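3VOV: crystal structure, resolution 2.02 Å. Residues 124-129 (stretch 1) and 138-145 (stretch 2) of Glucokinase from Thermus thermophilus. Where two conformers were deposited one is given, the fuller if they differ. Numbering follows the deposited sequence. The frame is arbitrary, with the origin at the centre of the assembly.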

# COMPACT_ATOMS: atom_id res chain seq x y z
N GLU B 124 -3.37 -25.20 -25.29
CA GLU B 124 -4.37 -24.71 -24.33
C GLU B 124 -5.66 -24.29 -25.01
O GLU B 124 -5.65 -23.95 -26.19
N GLU B 125 -6.74 -24.31 -24.22
CA GLU B 125 -8.02 -23.71 -24.54
C GLU B 125 -8.03 -22.21 -24.23
O GLU B 125 -8.62 -21.43 -24.97
N SER B 126 -7.42 -21.83 -23.11
CA SER B 126 -7.40 -20.43 -22.69
C SER B 126 -5.98 -20.10 -22.26
O SER B 126 -5.22 -20.97 -21.79
N SER B 127 -5.60 -18.85 -22.47
CA SER B 127 -4.34 -18.39 -21.95
C SER B 127 -4.40 -16.88 -21.66
O SER B 127 -5.33 -16.16 -22.06
N LEU B 128 -3.37 -16.42 -20.99
CA LEU B 128 -3.29 -15.05 -20.58
C LEU B 128 -1.88 -14.62 -20.91
O LEU B 128 -0.93 -15.31 -20.58
N TYR B 129 -1.76 -13.49 -21.59
CA TYR B 129 -0.47 -13.02 -22.08
C TYR B 129 -0.18 -11.60 -21.60
O TYR B 129 -1.06 -10.74 -21.65
N GLY B 138 -1.24 -6.55 -22.69
CA GLY B 138 -1.54 -7.97 -22.61
C GLY B 138 -2.70 -8.40 -23.46
O GLY B 138 -3.21 -7.64 -24.26
N GLY B 139 -3.14 -9.63 -23.27
CA GLY B 139 -4.29 -10.12 -24.01
C GLY B 139 -4.80 -11.34 -23.32
O GLY B 139 -4.03 -12.06 -22.67
N VAL B 140 -6.13 -11.54 -23.41
CA VAL B 140 -6.78 -12.70 -22.88
C VAL B 140 -7.43 -13.49 -24.03
O VAL B 140 -8.19 -12.93 -24.83
N VAL B 141 -7.11 -14.78 -24.08
CA VAL B 141 -7.59 -15.71 -25.13
C VAL B 141 -8.42 -16.78 -24.44
O VAL B 141 -7.92 -17.51 -23.58
N LEU B 142 -9.69 -16.79 -24.76
CA LEU B 142 -10.59 -17.80 -24.26
C LEU B 142 -11.36 -18.52 -25.38
O LEU B 142 -11.71 -17.85 -26.35
N GLY B 143 -11.66 -19.84 -25.27
CA GLY B 143 -11.11 -20.92 -26.29
C GLY B 143 -10.80 -20.19 -27.62
O GLY B 143 -11.53 -20.33 -28.61
N GLY B 144 -9.61 -19.61 -27.68
CA GLY B 144 -8.82 -19.80 -28.94
C GLY B 144 -9.13 -18.42 -29.59
O GLY B 144 -8.65 -18.14 -30.66
N ARG B 145 -9.97 -17.57 -28.93
CA ARG B 145 -10.28 -16.20 -29.41
C ARG B 145 -10.00 -15.09 -28.38
O ARG B 145 -10.21 -15.26 -27.17

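The two stretches meet as neighbouring antiparallel strands, 127-129 against 138-142, with axes 4.9 Å apart at closest approach and directions 171° apart. Their joint buries 406 Å², and the polar links across it are all main-chain; the side chains lie mostly above and below the sheet rather than between the strands.

Gly138 opens stretch 2 without a side chain, and the geometry accounts for its fit: an ideal CB would lie 2.5 Å from Tyr129 O, a clash. Its own CA already sits 3.0 Å from Tyr129 O. Gly139 pairs with Tyr129 through two hydrogen bonds, Tyr129 N to Gly139 O and Gly139 N to Tyr129 O, both 2.9 Å, with N-H...acceptor angles of 163° and 150°. The Tyr129 side chain (chi1 172°, t; chi2 81°) rises on the same face as Ser127 and Val141, and its ring presents an edge to Gly139 N. A CB on Gly139 would point to that face too, 4.6 Å from Tyr129 CD2, so this position is not closed to a side chain by Tyr129.

Val140 turns to the other face, where it forms a non-hydrogen-bonded pair with Leu128, CA to CA 4.8 Å. Both side chains are t at chi1 (-170° for Val140, 177° for Leu128), and Leu128, with chi2 m, brings its end closer to the opposing strand than its CA-to-CB direction suggests. The result is an apolar contact of 4.1 Å between Leu128 CD2 and Val140 CG2.

Val141, chi1 t, returns to the face of Tyr129 and lies across from Ser127. Ser127 N donates to Val141 O at 2.9 Å and Val141 N to Ser127 O at 3.0 Å, the latter nearly straight at 171°. Above this pair, Ser127 OG (chi1 p) is 4.0 Å from Val141 CB, a packing contact; the hydroxyl is hydrogen-bonded elsewhere in the structure. Val141 O also receives a CA-H...O contact from Ser126 CA at 3.1 Å.

Leu142 has its CA-to-CB bond directed away, yet its m, t rotamer carries the tip back, and CD2 reaches 4.1 Å from Ser126 CB. Ser126 itself is p, with OG satisfied elsewhere in the structure.

Beyond the strand, Gly143 and Gly144 pass Glu125, but Glu125 O makes no hydrogen bond to Gly144 N, 3.4 Å away, because the angle is poor. The positive phi of Gly144, 101°, favours glycine. Arg145 points away and makes no contact with stretch 1; its backbone instead exchanges two hydrogen bonds with Leu142, Leu142 N to Arg145 O at 2.9 Å and Arg145 N to Leu142 O at 3.1 Å.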

# COMPACT_ATOMS: atom_id res chain seq x y z
CB GLU B 124 -3.80 -23.53 -23.53
CG GLU B 124 -2.56 -23.88 -22.75
CD GLU B 124 -2.76 -25.07 -21.83
OE1 GLU B 124 -1.86 -25.95 -21.82
OE2 GLU B 124 -3.76 -25.12 -21.09
CB GLU B 125 -9.14 -24.35 -23.71
CG GLU B 125 -9.50 -25.76 -24.14
CD GLU B 125 -9.83 -25.81 -25.61
OE1 GLU B 125 -10.87 -25.21 -25.98
OE2 GLU B 125 -9.01 -26.40 -26.37
CB SER B 126 -8.43 -20.13 -21.57
OG SER B 126 -8.04 -20.69 -20.29
CB SER B 127 -3.17 -18.75 -22.89
OG SER B 127 -3.34 -18.13 -24.15
CB LEU B 128 -3.53 -15.05 -19.08
CG LEU B 128 -3.50 -13.89 -18.12
CD1 LEU B 128 -2.32 -13.03 -18.38
CD2 LEU B 128 -4.83 -13.13 -18.06
CB TYR B 129 -0.52 -13.04 -23.60
CG TYR B 129 0.67 -12.41 -24.29
CD1 TYR B 129 1.83 -13.12 -24.44
CD2 TYR B 129 0.60 -11.13 -24.84
CE1 TYR B 129 2.94 -12.58 -25.10
CE2 TYR B 129 1.68 -10.56 -25.51
CZ TYR B 129 2.86 -11.32 -25.63
OH TYR B 129 3.96 -10.83 -26.30
CB VAL B 140 -7.88 -12.32 -21.86
CG1 VAL B 140 -8.37 -13.61 -21.17
CG2 VAL B 140 -7.29 -11.36 -20.80
CB VAL B 141 -6.42 -16.35 -25.91
CG1 VAL B 141 -6.92 -17.30 -27.03
CG2 VAL B 141 -5.53 -15.20 -26.55
CB LEU B 142 -11.69 -17.08 -23.40
CG LEU B 142 -11.29 -16.00 -22.37
CD1 LEU B 142 -12.48 -15.24 -21.78
CD2 LEU B 142 -10.46 -16.60 -21.25
CB ARG B 145 -11.73 -16.05 -29.90
CG ARG B 145 -12.26 -17.08 -30.92
CD ARG B 145 -11.65 -17.01 -32.36
NE ARG B 145 -11.19 -15.71 -32.83
CZ ARG B 145 -11.77 -14.94 -33.76
NH1 ARG B 145 -11.19 -13.79 -34.11
NH2 ARG B 145 -12.89 -15.31 -34.37